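Local coordinates for insecticidal protein (Brevibacillus laterosporus, PDB 7ML9) that is toxic to the western corn rootworm, probably by assembling into beta-barrel pores in target cell membranes, as aerolysin- and epsilon-toxin-like proteins do, at residues 223-229 with 239-245; 282-288 with 304-310. Numbering follows the deposited sequence.

Contact 1 (223-229 with 239-245); sequences VGGIAWR and GVNIGAV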
loop_
_atom_site.group_PDB
_atom_site.type_symbol
_atom_site.label_atom_id
_atom_site.label_comp_id
_atom_site.label_asym_id
_atom_site.label_seq_id
_atom_site.Cartn_x
_atom_site.Cartn_y
_atom_site.Cartn_z
ATOM N N VAL A 223 13.704 2.200 13.168
ATOM C CA VAL A 223 13.819 1.657 14.519
ATOM C C VAL A 223 15.220 1.916 15.061
ATOM O O VAL A 223 16.207 1.925 14.318
ATOM C CB VAL A 223 13.481 0.147 14.583
ATOM C CG1 VAL A 223 12.136 -0.145 13.913
ATOM C CG2 VAL A 223 14.549 -0.669 13.929
ATOM N N GLY A 224 15.297 2.123 16.377
ATOM C CA GLY A 224 16.544 2.405 17.054
ATOM C C GLY A 224 16.909 1.277 18.008
ATOM O O GLY A 224 16.105 0.394 18.298
ATOM N N GLY A 225 18.159 1.291 18.459
ATOM C CA GLY A 225 18.604 0.248 19.367
ATOM C C GLY A 225 20.112 0.160 19.436
ATOM O O GLY A 225 20.836 0.768 18.642
ATOM N N ILE A 226 20.567 -0.623 20.420
ATOM C CA ILE A 226 21.980 -0.854 20.721
ATOM C C ILE A 226 22.211 -2.358 20.711
ATOM O O ILE A 226 21.528 -3.090 21.437
ATOM C CB ILE A 226 22.376 -0.283 22.099
ATOM C CG1 ILE A 226 22.083 1.212 22.213
ATOM C CG2 ILE A 226 23.857 -0.581 22.394
ATOM C CD1 ILE A 226 22.846 2.055 21.211
ATOM N N ALA A 227 23.176 -2.823 19.910
ATOM C CA ALA A 227 23.440 -4.253 19.785
ATOM C C ALA A 227 24.572 -4.668 20.724
ATOM O O ALA A 227 25.644 -4.050 20.713
ATOM C CB ALA A 227 23.803 -4.633 18.346
ATOM N N TRP A 228 24.350 -5.735 21.493
ATOM C CA TRP A 228 25.289 -6.150 22.538
ATOM C C TRP A 228 25.993 -7.425 22.105
ATOM O O TRP A 228 25.341 -8.419 21.757
ATOM C CB TRP A 228 24.565 -6.331 23.894
ATOM C CG TRP A 228 24.214 -5.011 24.490
ATOM C CD1 TRP A 228 23.110 -4.240 24.195
ATOM C CD2 TRP A 228 24.991 -4.253 25.426
ATOM N NE1 TRP A 228 23.168 -3.059 24.889
ATOM C CE2 TRP A 228 24.310 -3.044 25.652
ATOM C CE3 TRP A 228 26.199 -4.484 26.095
ATOM C CZ2 TRP A 228 24.791 -2.071 26.530
ATOM C CZ3 TRP A 228 26.675 -3.517 26.956
ATOM C CH2 TRP A 228 25.971 -2.327 27.170
ATOM N N ARG A 229 27.334 -7.393 22.127
ATOM C CA ARG A 229 28.164 -8.495 21.664
ATOM C C ARG A 229 29.396 -8.597 22.559
ATOM O O ARG A 229 29.915 -7.582 23.023
ATOM C CB ARG A 229 28.682 -8.292 20.212
ATOM C CG ARG A 229 27.662 -8.368 19.111
ATOM C CD ARG A 229 27.050 -7.005 18.802
ATOM N NE ARG A 229 28.025 -6.049 18.310
ATOM C CZ ARG A 229 28.324 -4.922 18.940
ATOM N NH1 ARG A 229 27.717 -4.626 20.089
ATOM N NH2 ARG A 229 29.237 -4.102 18.438
ATOM N N GLY A 239 28.107 -2.541 23.727
ATOM C CA GLY A 239 26.966 -2.205 22.886
ATOM C C GLY A 239 27.346 -1.147 21.873
ATOM O O GLY A 239 28.080 -0.210 22.190
ATOM N N VAL A 240 26.854 -1.313 20.645
ATOM C CA VAL A 240 27.041 -0.345 19.570
ATOM C C VAL A 240 25.693 -0.169 18.859
ATOM O O VAL A 240 24.951 -1.139 18.690
ATOM C CB VAL A 240 28.123 -0.810 18.571
ATOM C CG1 VAL A 240 28.209 0.165 17.387
ATOM C CG2 VAL A 240 29.507 -0.915 19.273
ATOM N N ASN A 241 25.387 1.058 18.437
ATOM C CA ASN A 241 24.107 1.347 17.778
ATOM C C ASN A 241 23.894 0.451 16.559
ATOM O O ASN A 241 24.837 0.077 15.855
ATOM C CB ASN A 241 24.028 2.827 17.367
ATOM C CG ASN A 241 25.043 3.210 16.265
ATOM O OD1 ASN A 241 24.806 2.994 15.079
ATOM N ND2 ASN A 241 26.152 3.814 16.665
ATOM N N ILE A 242 22.627 0.104 16.313
ATOM C CA ILE A 242 22.340 -0.910 15.308
ATOM C C ILE A 242 22.671 -0.400 13.909
ATOM O O ILE A 242 22.972 -1.199 13.019
ATOM C CB ILE A 242 20.869 -1.385 15.389
ATOM C CG1 ILE A 242 19.914 -0.193 15.438
ATOM C CG2 ILE A 242 20.639 -2.314 16.594
ATOM C CD1 ILE A 242 18.413 -0.622 15.295
ATOM N N GLY A 243 22.614 0.915 13.681
ATOM C CA GLY A 243 22.927 1.421 12.350
ATOM C C GLY A 243 24.357 1.104 11.942
ATOM O O GLY A 243 24.622 0.691 10.806
ATOM N N ALA A 244 25.297 1.280 12.871
ATOM C CA ALA A 244 26.690 0.970 12.572
ATOM C C ALA A 244 26.907 -0.530 12.466
ATOM O O ALA A 244 27.660 -0.992 11.599
ATOM C CB ALA A 244 27.609 1.567 13.642
ATOM N N VAL A 245 26.262 -1.310 13.340
ATOM C CA VAL A 245 26.428 -2.753 13.266
ATOM C C VAL A 245 25.840 -3.287 11.966
ATOM O O VAL A 245 26.434 -4.150 11.315
ATOM C CB VAL A 245 25.816 -3.434 14.504
ATOM C CG1 VAL A 245 25.879 -4.969 14.375
ATOM C CG2 VAL A 245 26.531 -2.946 15.783
#
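Ile-242 fills the apolar centre: its CD1 lies 4.1 Å from Val-223 CG2 and packs against the glycine backbone of 223-229, 3.6 Å from Gly-224 C. A CB on Gly-225 would touch this methyl and, at its backbone angles, be jammed against the carbonyl oxygen of Gly-224, which by itself calls for glycine. Ala-227 CB continues the core, 4.3 Å from Ile-242 CG2 and 4.1 Å from Val-245 CG2; Ala-36 and Leu-35 of helix 28-48 pack against Ala-227 and Val-245, respectively. On the other face, beside Asn-241, Ile-226 lays CG2 3.5 Å from Gly-239 CA, and Gly-239 CA sits over the six-membered ring of Trp-228, a CH-pi contact 3.9 Å from its centroid. A side chain on Gly-239 would clash with both.

The backbones pair antiparallel around Ala-227 and Val-240, a hydrogen-bonded pair: Ala-227 N to Val-240 O, 2.7 Å, is the firm bond, while the return bond from Val-240 N rests on Ala-227 O, whose position is less certain. Ile-242 N then bonds Gly-225 O at 3.0 Å, carrying the pairing into the first helical residue. At the polar edge Asn-241 is the N-cap, its OD1 accepting from Ala-244 N at 2.8 Å. Trp-228 NE1 bonds Ser-84, while the Arg-229 guanidinium has Val-245 CG2 over one face and pairs through NE with Asp-39 of helix 28-48. These features describe a beta hairpin whose short second strand turns directly into a capped helix, at the helix-bearing end of this elongated aerolysin/epsilon-toxin-type fold.

Contact 2 (282-288 with 304-310); sequences DFILKIE and VVQEIKV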
loop_
_atom_site.group_PDB
_atom_site.type_symbol
_atom_site.label_atom_id
_atom_site.label_comp_id
_atom_site.label_asym_id
_atom_site.label_seq_id
_atom_site.Cartn_x
_atom_site.Cartn_y
_atom_site.Cartn_z
ATOM N N ASP A 282 -17.202 8.760 -14.994
ATOM C CA ASP A 282 -18.017 9.815 -15.585
ATOM C C ASP A 282 -19.298 9.181 -16.115
ATOM O O ASP A 282 -19.502 7.970 -16.008
ATOM C CB ASP A 282 -17.244 10.577 -16.680
ATOM C CG ASP A 282 -16.938 9.726 -17.925
ATOM O OD1 ASP A 282 -17.367 8.554 -18.050
ATOM O OD2 ASP A 282 -16.244 10.263 -18.816
ATOM N N PHE A 283 -20.169 10.015 -16.684
ATOM C CA PHE A 283 -21.357 9.542 -17.386
ATOM C C PHE A 283 -21.149 9.672 -18.893
ATOM O O PHE A 283 -20.523 10.626 -19.365
ATOM C CB PHE A 283 -22.608 10.338 -16.990
ATOM C CG PHE A 283 -23.159 9.997 -15.628
ATOM C CD1 PHE A 283 -24.008 8.915 -15.457
ATOM C CD2 PHE A 283 -22.825 10.769 -14.519
ATOM C CE1 PHE A 283 -24.531 8.607 -14.189
ATOM C CE2 PHE A 283 -23.339 10.470 -13.257
ATOM C CZ PHE A 283 -24.190 9.398 -13.098
ATOM N N ILE A 284 -21.674 8.705 -19.638
ATOM C CA ILE A 284 -21.881 8.845 -21.075
ATOM C C ILE A 284 -23.383 8.899 -21.340
ATOM O O ILE A 284 -24.133 8.029 -20.874
ATOM C CB ILE A 284 -21.203 7.709 -21.859
ATOM C CG1 ILE A 284 -21.470 7.851 -23.365
ATOM C CG2 ILE A 284 -21.632 6.354 -21.342
ATOM C CD1 ILE A 284 -20.318 7.347 -24.234
ATOM N N LEU A 285 -23.820 9.935 -22.062
ATOM C CA LEU A 285 -25.196 10.060 -22.529
ATOM C C LEU A 285 -25.270 9.655 -23.994
ATOM O O LEU A 285 -24.486 10.136 -24.815
ATOM C CB LEU A 285 -25.717 11.484 -22.360
ATOM C CG LEU A 285 -25.706 12.085 -20.963
ATOM C CD1 LEU A 285 -26.477 13.400 -20.936
ATOM C CD2 LEU A 285 -26.288 11.092 -19.988
ATOM N N LYS A 286 -26.193 8.761 -24.305
ATOM C CA LYS A 286 -26.427 8.266 -25.652
ATOM C C LYS A 286 -27.769 8.817 -26.128
ATOM O O LYS A 286 -28.796 8.609 -25.471
ATOM C CB LYS A 286 -26.407 6.742 -25.633
ATOM C CG LYS A 286 -26.757 6.015 -26.900
ATOM C CD LYS A 286 -27.050 4.563 -26.543
ATOM C CE LYS A 286 -26.289 3.579 -27.403
ATOM N NZ LYS A 286 -27.209 2.581 -28.023
ATOM N N ILE A 287 -27.754 9.533 -27.252
ATOM C CA ILE A 287 -28.938 10.206 -27.786
ATOM C C ILE A 287 -29.469 9.400 -28.959
ATOM O O ILE A 287 -28.753 9.192 -29.945
ATOM C CB ILE A 287 -28.612 11.637 -28.234
ATOM C CG1 ILE A 287 -27.798 12.364 -27.167
ATOM C CG2 ILE A 287 -29.900 12.378 -28.624
ATOM C CD1 ILE A 287 -28.494 12.480 -25.840
ATOM N N GLU A 288 -30.724 8.962 -28.870
ATOM C CA GLU A 288 -31.347 8.147 -29.904
ATOM C C GLU A 288 -32.534 8.875 -30.521
ATOM O O GLU A 288 -33.337 9.487 -29.814
ATOM C CB GLU A 288 -31.824 6.807 -29.355
ATOM C CG GLU A 288 -30.718 5.883 -28.887
ATOM C CD GLU A 288 -31.250 4.557 -28.371
ATOM O OE1 GLU A 288 -32.474 4.462 -28.120
ATOM O OE2 GLU A 288 -30.444 3.607 -28.224
ATOM N N VAL A 304 -28.797 5.997 -33.071
ATOM C CA VAL A 304 -27.992 6.865 -32.225
ATOM C C VAL A 304 -27.551 8.077 -33.027
ATOM O O VAL A 304 -27.033 7.956 -34.142
ATOM C CB VAL A 304 -26.792 6.110 -31.635
ATOM C CG1 VAL A 304 -25.950 7.059 -30.788
ATOM C CG2 VAL A 304 -27.286 4.953 -30.774
ATOM N N VAL A 305 -27.763 9.255 -32.457
ATOM C CA VAL A 305 -27.488 10.511 -33.130
ATOM C C VAL A 305 -26.294 11.240 -32.524
ATOM O O VAL A 305 -25.624 12.003 -33.237
ATOM C CB VAL A 305 -28.749 11.401 -33.103
ATOM C CG1 VAL A 305 -28.418 12.891 -33.127
ATOM C CG2 VAL A 305 -29.675 11.007 -34.245
ATOM N N GLN A 306 -25.977 10.996 -31.258
ATOM C CA GLN A 306 -24.963 11.751 -30.545
ATOM C C GLN A 306 -24.629 10.984 -29.274
ATOM O O GLN A 306 -25.481 10.269 -28.726
ATOM C CB GLN A 306 -25.471 13.161 -30.219
ATOM C CG GLN A 306 -24.461 14.107 -29.617
ATOM C CD GLN A 306 -25.115 15.384 -29.130
ATOM O OE1 GLN A 306 -26.330 15.554 -29.251
ATOM N NE2 GLN A 306 -24.318 16.288 -28.570
ATOM N N GLU A 307 -23.374 11.097 -28.843
ATOM C CA GLU A 307 -22.948 10.620 -27.533
ATOM C C GLU A 307 -22.137 11.715 -26.862
ATOM O O GLU A 307 -21.386 12.436 -27.525
ATOM C CB GLU A 307 -22.141 9.322 -27.617
ATOM C CG GLU A 307 -22.996 8.126 -27.978
ATOM C CD GLU A 307 -22.246 6.811 -27.934
ATOM O OE1 GLU A 307 -21.007 6.837 -27.797
ATOM O OE2 GLU A 307 -22.894 5.747 -28.046
ATOM N N ILE A 308 -22.331 11.865 -25.551
ATOM C CA ILE A 308 -21.697 12.922 -24.776
ATOM C C ILE A 308 -21.070 12.302 -23.537
ATOM O O ILE A 308 -21.747 11.591 -22.786
ATOM C CB ILE A 308 -22.699 14.012 -24.353
ATOM C CG1 ILE A 308 -23.644 14.378 -25.494
ATOM C CG2 ILE A 308 -21.970 15.243 -23.829
ATOM C CD1 ILE A 308 -24.619 15.453 -25.104
ATOM N N LYS A 309 -19.789 12.584 -23.317
ATOM C CA LYS A 309 -19.136 12.281 -22.051
ATOM C C LYS A 309 -19.361 13.452 -21.107
ATOM O O LYS A 309 -19.084 14.601 -21.459
ATOM C CB LYS A 309 -17.641 12.042 -22.260
ATOM C CG LYS A 309 -17.254 10.578 -22.385
ATOM C CD LYS A 309 -15.844 10.356 -21.849
ATOM C CE LYS A 309 -15.330 8.971 -22.185
ATOM N NZ LYS A 309 -14.860 8.261 -20.965
ATOM N N VAL A 310 -19.873 13.163 -19.914
ATOM C CA VAL A 310 -20.281 14.178 -18.956
ATOM C C VAL A 310 -19.501 13.949 -17.664
ATOM O O VAL A 310 -19.514 12.831 -17.143
ATOM C CB VAL A 310 -21.794 14.144 -18.677
ATOM C CG1 VAL A 310 -22.160 15.154 -17.597
ATOM C CG2 VAL A 310 -22.559 14.414 -19.969
#
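Leu-285 sits between Ile-308 and Val-310 on one face: its CB faces Ile-308 CB at 4.4 Å, while its CG leans diagonally onto Val-310 CG2 at 4.0 Å. Phe-283 CB meets Val-310 CB at 4.2 Å, but the ring swings away toward Tyr-187 and Ser-189 of strand 178-189. Ile-287 CG1 rests 3.9 Å from Gln-306 CB, and Ile-194 packs on both residues and on Ile-308. Antiparallel backbone pairing runs regularly from Phe-283 with Val-310 to Ile-287 with Gln-306; there a classic beta bulge sets Val-305 and Gln-306 together opposite Ile-287, in the long, mixed beta-sheet of this epsilon-toxin-like fold. Val-305 N bonds Ile-287 O at 2.7 Å. On the opposite face Ile-284 CD1 reaches 3.7 Å from Glu-307 OE1, and Val-304 CG2 packs against Glu-288 CG at 4.0 Å and Lys-286 NZ at 3.6 Å. Lys-286 NZ makes a weak salt bridge to Glu-288 OE2 (3.4 Å), whose carboxylate also pairs with Arg-203. At the far end Lys-309 NZ bridges to Asp-282 OD2 at 3.2 Å; Asp-282 OD1 bonds Asn-209.

How the contacts relate
Strand 201-229 starts beside the later contact 2, with Arg-203, Leu-205, Tyr-207 and Asn-209 bonded to 282-288, and runs the length of the sheet to contact 1. There the chain turns back through 230-237, and 239-245 closes the first loop and leads into helix 242-252. Strand 266-289 then makes the return journey, leaving contact 1, where Val-267 pairs with Val-223, and ending in contact 2, which joins it to strand 303-323 and closes the loop 290-302, of which 294-299 are not modelled. The two loops follow in series, neither nested nor crossing. The centres of the two contacts lie about 65 Å apart on opposite sides of the chain's centre, tied by neighbouring strands 201-229 and 266-289.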